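Baccell_00875 (Bacteroides cellulosilyticus DSM 14838, PDB 5NO8) is a polysaccharide lyase that probably cleaves the L-rhamnose to glucuronic acid linkage capping complex arabinogalactan proteins. Local coordinates at residues L414-A422 with L457-T465; P611-Y622 with R637-L648. All coordinates share one frame; numbering follows the deposited sequence.

Overall arrangement
Both contacts join antiparallel helices in the helical part of the chain, which follows the N-terminal beta-rich region. Interaction 1 comes first in sequence, pairing helix 412-429 with helix 448-465 toward the periphery, about 31 Å from the centre of the chain. Interaction 2 opens only after it has closed and pairs helix 615-629 with helix 632-644, about 10 Å from that centre. Their centres lie 25 Å apart and their nearest atoms about 12 Å apart, so they do not touch. The packing differs, wide with a long methionine bridging the helices at the periphery, close over a glycine nearer the middle, but each pairs helices consecutive in sequence, so the helical domain is built partly from such neighbours.

Interaction 1 of 2, residues L414-A422 with L457-T465; sequences LKQSLLRYA and LYFQMYKVT
Met-461 reaches from helix 448-465 across to helix 412-429, and its methyl does most of the touching. Its chain bends at both chi2 (-62°) and chi3 (-68°), which brings SD against Leu-418 CB and lays CE 3.8 Å from Leu-418 O. Met-461 CE also meets Leu-419 CD2 and Ala-422 CB, so one long, bent side chain helps to bridge axes 11.3 Å apart. Further along, Leu-457 CD2 comes obliquely against CD2 and CE2 of the Tyr-421 ring, 3.8 Å from CE2, and also approaches Ala-422 CA. At the far end the extended Lys-415 slides past Val-464, and one water joins its NZ to Val-464 O; a second links NZ more weakly to Thr-465 O. Thr-465 OG1 donates to Met-461 O at 2.7 Å, while Thr-465 CG2 lies 3.8 Å from Leu-419 CD2. A valine in its place would probably leave Met-461 O with only the backbone bond from Thr-465 N, on the opposite face from the lost hydroxyl, and Asp-467 N without its acceptor. Buried and almost wholly apolar, with its polar links running through water at the lysine end, this is antiparallel helix-helix packing, joining two consecutive helices of the helical domain.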
loop_
_atom_site.group_PDB
_atom_site.type_symbol
_atom_site.label_atom_id
_atom_site.label_comp_id
_atom_site.label_asym_id
_atom_site.label_seq_id
_atom_site.Cartn_x
_atom_site.Cartn_y
_atom_site.Cartn_z
ATOM N N LEU A 414 31.291 -4.143 -7.061
ATOM C CA LEU A 414 30.278 -3.101 -6.915
ATOM C C LEU A 414 30.861 -1.726 -7.205
ATOM O O LEU A 414 30.225 -0.920 -7.888
ATOM C CB LEU A 414 29.657 -3.092 -5.516
ATOM C CG LEU A 414 28.840 -4.325 -5.113
ATOM C CD1 LEU A 414 28.136 -4.093 -3.788
ATOM C CD2 LEU A 414 27.837 -4.682 -6.206
ATOM N N LYS A 415 32.029 -1.432 -6.631
ATOM C CA LYS A 415 32.666 -0.137 -6.861
ATOM C C LYS A 415 32.869 0.095 -8.348
ATOM O O LYS A 415 32.555 1.173 -8.840
ATOM C CB LYS A 415 34.001 -0.018 -6.123
ATOM C CG LYS A 415 34.681 1.321 -6.327
ATOM C CD LYS A 415 35.660 1.611 -5.206
ATOM C CE LYS A 415 36.448 2.875 -5.508
ATOM N NZ LYS A 415 37.465 3.105 -4.450
ATOM N N GLN A 416 33.377 -0.908 -9.061
ATOM C CA GLN A 416 33.636 -0.767 -10.505
ATOM C C GLN A 416 32.356 -0.599 -11.298
ATOM O O GLN A 416 32.283 0.211 -12.212
ATOM C CB GLN A 416 34.467 -1.937 -11.061
ATOM C CG GLN A 416 35.943 -1.864 -10.671
ATOM C CD GLN A 416 36.526 -0.449 -10.815
ATOM O OE1 GLN A 416 36.483 0.139 -11.905
ATOM N NE2 GLN A 416 37.016 0.123 -9.700
ATOM N N SER A 417 31.330 -1.337 -10.902
ATOM C CA SER A 417 30.022 -1.192 -11.511
ATOM C C SER A 417 29.457 0.225 -11.299
ATOM O O SER A 417 28.915 0.820 -12.236
ATOM C CB SER A 417 29.072 -2.266 -10.938
ATOM O OG SER A 417 27.732 -2.052 -11.338
ATOM N N LEU A 418 29.571 0.729 -10.071
ATOM C CA LEU A 418 29.065 2.023 -9.676
ATOM C C LEU A 418 29.787 3.187 -10.355
ATOM O O LEU A 418 29.141 4.177 -10.715
ATOM C CB LEU A 418 29.125 2.219 -8.180
ATOM C CG LEU A 418 28.060 1.439 -7.395
ATOM C CD1 LEU A 418 28.479 1.354 -5.946
ATOM C CD2 LEU A 418 26.686 2.115 -7.526
ATOM N N LEU A 419 31.105 3.080 -10.518
ATOM C CA LEU A 419 31.852 4.132 -11.248
ATOM C C LEU A 419 31.342 4.262 -12.669
ATOM O O LEU A 419 31.196 5.373 -13.181
ATOM C CB LEU A 419 33.371 3.887 -11.198
ATOM C CG LEU A 419 33.944 4.119 -9.796
ATOM C CD1 LEU A 419 35.310 3.454 -9.669
ATOM C CD2 LEU A 419 34.050 5.584 -9.415
ATOM N N ARG A 420 31.026 3.131 -13.293
ATOM C CA ARG A 420 30.452 3.133 -14.612
ATOM C C ARG A 420 29.058 3.714 -14.645
ATOM O O ARG A 420 28.706 4.443 -15.585
ATOM C CB ARG A 420 30.417 1.738 -15.193
ATOM C CG ARG A 420 31.781 1.232 -15.590
ATOM C CD ARG A 420 31.706 -0.200 -16.053
ATOM N NE ARG A 420 30.761 -0.365 -17.149
ATOM C CZ ARG A 420 29.812 -1.301 -17.243
ATOM N NH1 ARG A 420 29.652 -2.256 -16.312
ATOM N NH2 ARG A 420 29.011 -1.306 -18.311
ATOM N N TYR A 421 28.255 3.372 -13.640
ATOM C CA TYR A 421 26.914 3.914 -13.570
ATOM C C TYR A 421 26.920 5.420 -13.418
ATOM O O TYR A 421 26.228 6.130 -14.165
ATOM C CB TYR A 421 26.140 3.315 -12.386
ATOM C CG TYR A 421 24.710 3.763 -12.361
ATOM C CD1 TYR A 421 23.898 3.599 -13.486
ATOM C CD2 TYR A 421 24.152 4.314 -11.234
ATOM C CE1 TYR A 421 22.578 3.990 -13.478
ATOM C CE2 TYR A 421 22.817 4.675 -11.213
ATOM C CZ TYR A 421 22.044 4.523 -12.351
ATOM O OH TYR A 421 20.715 4.897 -12.328
ATOM N N ALA A 422 27.709 5.903 -12.474
ATOM C CA ALA A 422 27.785 7.326 -12.176
ATOM C C ALA A 422 28.274 8.156 -13.373
ATOM O O ALA A 422 27.824 9.284 -13.574
ATOM C CB ALA A 422 28.661 7.584 -10.977
ATOM N N LEU A 457 22.564 9.881 -5.440
ATOM C CA LEU A 457 23.606 9.010 -5.979
ATOM C C LEU A 457 24.979 9.669 -5.842
ATOM O O LEU A 457 25.935 9.048 -5.346
ATOM C CB LEU A 457 23.348 8.604 -7.423
ATOM C CG LEU A 457 24.471 7.802 -8.085
ATOM C CD1 LEU A 457 24.599 6.400 -7.485
ATOM C CD2 LEU A 457 24.316 7.699 -9.575
ATOM N N TYR A 458 25.076 10.933 -6.257
ATOM C CA TYR A 458 26.380 11.609 -6.236
ATOM C C TYR A 458 26.928 11.767 -4.831
ATOM O O TYR A 458 28.100 11.463 -4.601
ATOM C CB TYR A 458 26.329 12.969 -6.985
ATOM C CG TYR A 458 26.065 12.917 -8.471
ATOM C CD1 TYR A 458 26.380 11.819 -9.248
ATOM C CD2 TYR A 458 25.525 14.031 -9.127
ATOM C CE1 TYR A 458 26.145 11.805 -10.615
ATOM C CE2 TYR A 458 25.299 14.033 -10.485
ATOM C CZ TYR A 458 25.604 12.936 -11.229
ATOM O OH TYR A 458 25.371 12.930 -12.575
ATOM N N PHE A 459 26.111 12.183 -3.869
ATOM C CA PHE A 459 26.587 12.306 -2.506
ATOM C C PHE A 459 27.022 10.943 -1.930
ATOM O O PHE A 459 28.037 10.863 -1.231
ATOM C CB PHE A 459 25.556 12.941 -1.594
ATOM C CG PHE A 459 25.228 14.384 -1.919
ATOM C CD1 PHE A 459 26.226 15.351 -2.014
ATOM C CD2 PHE A 459 23.899 14.786 -2.066
ATOM C CE1 PHE A 459 25.899 16.683 -2.272
ATOM C CE2 PHE A 459 23.569 16.102 -2.340
ATOM C CZ PHE A 459 24.574 17.058 -2.428
ATOM N N GLN A 460 26.294 9.883 -2.269
ATOM C CA GLN A 460 26.698 8.529 -1.847
ATOM C C GLN A 460 28.036 8.126 -2.489
ATOM O O GLN A 460 28.882 7.504 -1.834
ATOM C CB GLN A 460 25.620 7.507 -2.219
ATOM C CG GLN A 460 24.271 7.720 -1.545
ATOM C CD GLN A 460 24.235 7.314 -0.093
ATOM O OE1 GLN A 460 25.263 6.986 0.508
ATOM N NE2 GLN A 460 23.036 7.367 0.501
ATOM N N MET A 461 28.203 8.445 -3.772
ATOM C CA MET A 461 29.457 8.176 -4.494
ATOM C C MET A 461 30.678 8.901 -3.913
ATOM O O MET A 461 31.800 8.395 -4.043
ATOM C CB MET A 461 29.330 8.458 -5.984
ATOM C CG MET A 461 28.485 7.472 -6.772
ATOM S SD MET A 461 29.113 5.801 -6.753
ATOM C CE MET A 461 30.644 5.887 -7.717
ATOM N N TYR A 462 30.485 10.038 -3.250
ATOM C CA TYR A 462 31.566 10.644 -2.466
ATOM C C TYR A 462 32.020 9.711 -1.357
ATOM O O TYR A 462 33.217 9.527 -1.150
ATOM C CB TYR A 462 31.134 11.985 -1.870
ATOM C CG TYR A 462 32.062 12.575 -0.823
ATOM C CD1 TYR A 462 33.383 12.943 -1.139
ATOM C CD2 TYR A 462 31.608 12.808 0.464
ATOM C CE1 TYR A 462 34.209 13.515 -0.180
ATOM C CE2 TYR A 462 32.422 13.370 1.427
ATOM C CZ TYR A 462 33.718 13.730 1.103
ATOM O OH TYR A 462 34.485 14.277 2.110
ATOM N N LYS A 463 31.057 9.098 -0.665
ATOM C CA LYS A 463 31.372 8.146 0.417
ATOM C C LYS A 463 32.125 6.922 -0.110
ATOM O O LYS A 463 32.942 6.376 0.600
ATOM C CB LYS A 463 30.102 7.720 1.179
ATOM C CG LYS A 463 29.324 8.873 1.807
ATOM C CD LYS A 463 28.068 8.399 2.527
ATOM C CE LYS A 463 28.364 7.900 3.926
ATOM N NZ LYS A 463 27.124 7.458 4.610
ATOM N N VAL A 464 31.862 6.507 -1.341
ATOM C CA VAL A 464 32.550 5.370 -1.962
ATOM C C VAL A 464 33.994 5.723 -2.320
ATOM O O VAL A 464 34.906 4.926 -2.093
ATOM C CB VAL A 464 31.818 4.906 -3.242
ATOM C CG1 VAL A 464 32.585 3.825 -4.002
ATOM C CG2 VAL A 464 30.412 4.399 -2.888
ATOM N N THR A 465 34.182 6.913 -2.893
ATOM C CA THR A 465 35.422 7.261 -3.591
ATOM C C THR A 465 36.310 8.269 -2.889
ATOM O O THR A 465 37.474 8.357 -3.242
ATOM C CB THR A 465 35.114 7.856 -4.979
ATOM O OG1 THR A 465 34.325 9.042 -4.826
ATOM C CG2 THR A 465 34.394 6.864 -5.849
HETATM O O HOH W 1 36.459 2.601 -1.971
HETATM O O HOH W 2 38.190 5.700 -5.071
#

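Interaction 2 of 2, residues P611-Y622 with R637-L648; sequences PHYWSTITGAVY and RAENVVRNNLCL
Val-641 drops as a knob into a hole formed by Ser-615, Thr-616, Gly-619 and Tyr-622, where the two helix axes approach to 7.9 Å. With its CG1 anti to the backbone N (chi1 173°), the valine points that methyl at Ser-615 O, 3.4 Å away, while CG2 turns to the Tyr-622 ring. The backbones come closest at Gly-619 and Ala-638: a beta carbon on the glycine would run into Val-642 CG1, and Gly-619 O already lies 3.3 Å from Ala-638 CB. Toward the N-terminal end of helix 615-629, Asn-645 spans the gap. Its ND2 donates in the amide plane to Ser-615 OG at 2.9 Å and also to Val-641 O, two bonds that fix the amide's rotation; Thr-616 CG2 presses on its CG at 3.4 Å. Ser-615 OG in turn donates to His-612 O. Beyond it, Pro-611 wedges against Cys-647 SG and Leu-648, its own buried O finding no polar partner. Tyr-622 still packs its CB on Ala-638 CB, but at its hydroxyl the contact loosens. The partly exposed Arg-637, held mainly by Glu-589 and Glu-576, crosses the ring obliquely, planes 58° apart, and a water lies 2.7 Å from Tyr-622 OH, only weakly bonded to Arg-637 NH2. Val-641 as a knob, a glycine at the closest approach and a short connection make a close-packed antiparallel helical hairpin.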
loop_
_atom_site.group_PDB
_atom_site.type_symbol
_atom_site.label_atom_id
_atom_site.label_comp_id
_atom_site.label_asym_id
_atom_site.label_seq_id
_atom_site.Cartn_x
_atom_site.Cartn_y
_atom_site.Cartn_z
ATOM N N PRO A 611 2.799 -5.032 -1.015
ATOM C CA PRO A 611 3.344 -3.700 -0.895
ATOM C C PRO A 611 3.760 -3.141 -2.221
ATOM O O PRO A 611 3.969 -3.882 -3.201
ATOM C CB PRO A 611 4.550 -3.916 0.024
ATOM C CG PRO A 611 5.020 -5.282 -0.312
ATOM C CD PRO A 611 3.826 -6.064 -0.781
ATOM N N HIS A 612 3.754 -1.809 -2.278
ATOM C CA HIS A 612 4.507 -1.102 -3.247
ATOM C C HIS A 612 5.648 -0.449 -2.490
ATOM O O HIS A 612 5.466 0.091 -1.430
ATOM C CB HIS A 612 3.683 -0.041 -3.935
ATOM C CG HIS A 612 4.447 0.687 -4.978
ATOM N ND1 HIS A 612 5.032 1.908 -4.745
ATOM C CD2 HIS A 612 4.814 0.320 -6.229
ATOM C CE1 HIS A 612 5.671 2.291 -5.837
ATOM N NE2 HIS A 612 5.545 1.346 -6.750
ATOM N N TYR A 613 6.812 -0.434 -3.103
ATOM C CA TYR A 613 8.045 -0.004 -2.424
ATOM C C TYR A 613 8.032 1.419 -1.855
ATOM O O TYR A 613 8.727 1.683 -0.877
ATOM C CB TYR A 613 9.239 -0.187 -3.343
ATOM C CG TYR A 613 9.322 0.829 -4.434
ATOM C CD1 TYR A 613 10.007 2.014 -4.226
ATOM C CD2 TYR A 613 8.761 0.607 -5.670
ATOM C CE1 TYR A 613 10.137 2.946 -5.214
ATOM C CE2 TYR A 613 8.874 1.557 -6.675
ATOM C CZ TYR A 613 9.546 2.738 -6.417
ATOM O OH TYR A 613 9.717 3.710 -7.377
ATOM N N TRP A 614 7.255 2.358 -2.429
ATOM C CA TRP A 614 7.212 3.685 -1.781
ATOM C C TRP A 614 6.546 3.680 -0.405
ATOM O O TRP A 614 6.712 4.626 0.369
ATOM C CB TRP A 614 6.618 4.771 -2.655
ATOM C CG TRP A 614 7.435 5.264 -3.797
ATOM C CD1 TRP A 614 6.961 5.516 -5.024
ATOM C CD2 TRP A 614 8.839 5.631 -3.837
ATOM N NE1 TRP A 614 7.943 5.990 -5.839
ATOM C CE2 TRP A 614 9.108 6.071 -5.134
ATOM C CE3 TRP A 614 9.893 5.583 -2.914
ATOM C CZ2 TRP A 614 10.392 6.478 -5.546
ATOM C CZ3 TRP A 614 11.155 5.978 -3.322
ATOM C CH2 TRP A 614 11.389 6.430 -4.604
ATOM N N SER A 615 5.848 2.603 -0.034
ATOM C CA SER A 615 5.423 2.434 1.349
ATOM C C SER A 615 6.597 2.560 2.331
ATOM O O SER A 615 6.393 2.896 3.480
ATOM C CB SER A 615 4.735 1.081 1.599
ATOM O OG SER A 615 5.623 -0.041 1.403
ATOM N N THR A 616 7.812 2.269 1.876
ATOM C CA THR A 616 8.985 2.375 2.760
ATOM C C THR A 616 9.352 3.804 3.103
ATOM O O THR A 616 10.056 4.015 4.064
ATOM C CB THR A 616 10.222 1.638 2.208
ATOM O OG1 THR A 616 10.666 2.205 0.983
ATOM C CG2 THR A 616 9.905 0.145 1.982
ATOM N N ILE A 617 8.835 4.796 2.372
ATOM C CA ILE A 617 9.102 6.179 2.765
ATOM C C ILE A 617 8.513 6.427 4.148
ATOM O O ILE A 617 9.097 7.131 4.960
ATOM C CB ILE A 617 8.494 7.215 1.785
ATOM C CG1 ILE A 617 8.962 7.005 0.356
ATOM C CG2 ILE A 617 8.911 8.624 2.223
ATOM C CD1 ILE A 617 8.088 7.730 -0.641
ATOM N N THR A 618 7.341 5.834 4.437
ATOM C CA THR A 618 6.762 5.930 5.759
ATOM C C THR A 618 7.686 5.317 6.825
ATOM O O THR A 618 7.822 5.864 7.900
ATOM C CB THR A 618 5.364 5.299 5.788
ATOM O OG1 THR A 618 4.535 6.042 4.889
ATOM C CG2 THR A 618 4.744 5.329 7.170
ATOM N N GLY A 619 8.330 4.200 6.495
ATOM C CA GLY A 619 9.375 3.640 7.341
ATOM C C GLY A 619 10.486 4.652 7.596
ATOM O O GLY A 619 10.904 4.804 8.719
ATOM N N ALA A 620 10.964 5.308 6.542
ATOM C CA ALA A 620 11.981 6.351 6.700
ATOM C C ALA A 620 11.513 7.449 7.646
ATOM O O ALA A 620 12.246 7.856 8.552
ATOM C CB ALA A 620 12.374 6.927 5.374
ATOM N N VAL A 621 10.269 7.899 7.463
ATOM C CA VAL A 621 9.679 8.893 8.329
ATOM C C VAL A 621 9.667 8.459 9.779
ATOM O O VAL A 621 10.001 9.259 10.670
ATOM C CB VAL A 621 8.237 9.251 7.890
ATOM C CG1 VAL A 621 7.515 10.070 8.972
ATOM C CG2 VAL A 621 8.258 9.981 6.561
ATOM N N TYR A 622 9.245 7.214 10.043
ATOM C CA TYR A 622 9.187 6.699 11.396
ATOM C C TYR A 622 10.580 6.631 12.018
ATOM O O TYR A 622 10.733 6.938 13.197
ATOM C CB TYR A 622 8.561 5.304 11.444
ATOM C CG TYR A 622 7.093 5.216 11.125
ATOM C CD1 TYR A 622 6.279 6.365 11.058
ATOM C CD2 TYR A 622 6.495 3.979 10.899
ATOM C CE1 TYR A 622 4.925 6.260 10.796
ATOM C CE2 TYR A 622 5.140 3.884 10.629
ATOM C CZ TYR A 622 4.366 5.023 10.599
ATOM O OH TYR A 622 3.021 4.936 10.297
ATOM N N ARG A 637 8.450 0.366 14.607
ATOM C CA ARG A 637 7.515 0.497 13.487
ATOM C C ARG A 637 8.196 0.675 12.145
ATOM O O ARG A 637 7.836 0.023 11.157
ATOM C CB ARG A 637 6.494 1.578 13.777
ATOM C CG ARG A 637 5.584 1.159 14.915
ATOM C CD ARG A 637 4.704 2.306 15.360
ATOM N NE ARG A 637 3.758 2.674 14.310
ATOM C CZ ARG A 637 2.853 3.639 14.421
ATOM N NH1 ARG A 637 2.762 4.371 15.542
ATOM N NH2 ARG A 637 2.051 3.885 13.400
ATOM N N ALA A 638 9.244 1.494 12.101
ATOM C CA ALA A 638 10.044 1.645 10.907
ATOM C C ALA A 638 10.591 0.316 10.437
ATOM O O ALA A 638 10.615 0.030 9.239
ATOM C CB ALA A 638 11.206 2.614 11.162
ATOM N N GLU A 639 11.079 -0.477 11.385
ATOM C CA GLU A 639 11.642 -1.801 11.069
ATOM C C GLU A 639 10.606 -2.749 10.451
ATOM O O GLU A 639 10.908 -3.504 9.512
ATOM C CB GLU A 639 12.249 -2.419 12.334
ATOM C CG GLU A 639 13.579 -1.771 12.711
ATOM C CD GLU A 639 14.043 -2.033 14.140
ATOM O OE1 GLU A 639 13.393 -2.840 14.847
ATOM O OE2 GLU A 639 15.055 -1.391 14.581
ATOM N N ASN A 640 9.412 -2.704 11.011
ATOM C CA ASN A 640 8.280 -3.479 10.516
ATOM C C ASN A 640 7.915 -3.087 9.082
ATOM O O ASN A 640 7.723 -3.969 8.217
ATOM C CB ASN A 640 7.089 -3.299 11.449
ATOM C CG ASN A 640 5.887 -4.088 10.999
ATOM O OD1 ASN A 640 5.995 -5.275 10.733
ATOM N ND2 ASN A 640 4.747 -3.417 10.870
ATOM N N VAL A 641 7.823 -1.787 8.821
ATOM C CA VAL A 641 7.477 -1.323 7.471
ATOM C C VAL A 641 8.460 -1.849 6.410
ATOM O O VAL A 641 8.067 -2.421 5.393
ATOM C CB VAL A 641 7.430 0.230 7.368
ATOM C CG1 VAL A 641 7.228 0.650 5.925
ATOM C CG2 VAL A 641 6.341 0.795 8.244
ATOM N N VAL A 642 9.752 -1.650 6.642
ATOM C CA VAL A 642 10.751 -2.018 5.648
ATOM C C VAL A 642 10.916 -3.537 5.546
ATOM O O VAL A 642 11.139 -4.041 4.449
ATOM C CB VAL A 642 12.085 -1.246 5.832
ATOM C CG1 VAL A 642 11.809 0.264 5.754
ATOM C CG2 VAL A 642 12.819 -1.620 7.132
ATOM N N ARG A 643 10.760 -4.248 6.658
ATOM C CA ARG A 643 10.793 -5.713 6.684
ATOM C C ARG A 643 9.697 -6.307 5.785
ATOM O O ARG A 643 9.928 -7.246 5.007
ATOM C CB ARG A 643 10.624 -6.187 8.127
ATOM C CG ARG A 643 10.466 -7.652 8.289
ATOM C CD ARG A 643 10.788 -8.059 9.713
ATOM N NE ARG A 643 9.826 -7.462 10.625
ATOM C CZ ARG A 643 10.083 -6.692 11.677
ATOM N NH1 ARG A 643 11.322 -6.402 12.051
ATOM N NH2 ARG A 643 9.079 -6.263 12.425
ATOM N N ASN A 644 8.518 -5.696 5.832
ATOM C CA ASN A 644 7.388 -6.240 5.087
ATOM C C ASN A 644 7.549 -6.063 3.581
ATOM O O ASN A 644 6.965 -6.824 2.808
ATOM C CB ASN A 644 6.079 -5.664 5.624
ATOM C CG ASN A 644 5.757 -6.168 7.007
ATOM O OD1 ASN A 644 6.331 -7.161 7.469
ATOM N ND2 ASN A 644 4.880 -5.466 7.708
ATOM N N ASN A 645 8.361 -5.091 3.157
ATOM C CA ASN A 645 8.660 -4.930 1.765
ATOM C C ASN A 645 9.691 -5.924 1.235
ATOM O O ASN A 645 9.944 -5.983 0.044
ATOM C CB ASN A 645 9.068 -3.495 1.459
ATOM C CG ASN A 645 7.898 -2.565 1.331
ATOM O OD1 ASN A 645 7.569 -2.153 0.216
ATOM N ND2 ASN A 645 7.290 -2.193 2.454
ATOM N N LEU A 646 10.273 -6.739 2.099
ATOM C CA LEU A 646 11.199 -7.763 1.629
ATOM C C LEU A 646 10.559 -8.799 0.744
ATOM O O LEU A 646 11.269 -9.487 0.021
ATOM C CB LEU A 646 11.914 -8.466 2.783
ATOM C CG LEU A 646 12.864 -7.590 3.593
ATOM C CD1 LEU A 646 13.317 -8.374 4.805
ATOM C CD2 LEU A 646 14.036 -7.124 2.744
ATOM N N CYS A 647 9.225 -8.918 0.766
ATOM C CA CYS A 647 8.556 -9.876 -0.106
ATOM C C CYS A 647 8.711 -9.574 -1.593
ATOM O O CYS A 647 8.491 -10.454 -2.408
ATOM C CB CYS A 647 7.097 -10.022 0.256
ATOM S SG CYS A 647 6.127 -8.538 -0.101
ATOM N N LEU A 648 9.166 -8.372 -1.945
ATOM C CA LEU A 648 9.382 -8.003 -3.354
ATOM C C LEU A 648 10.674 -8.570 -3.939
ATOM O O LEU A 648 10.951 -8.374 -5.114
ATOM C CB LEU A 648 9.389 -6.486 -3.477
ATOM C CG LEU A 648 8.103 -5.758 -3.082
ATOM C CD1 LEU A 648 8.407 -4.282 -2.897
ATOM C CD2 LEU A 648 6.994 -5.991 -4.092
HETATM O O HOH W 3 1.851 2.490 10.299
#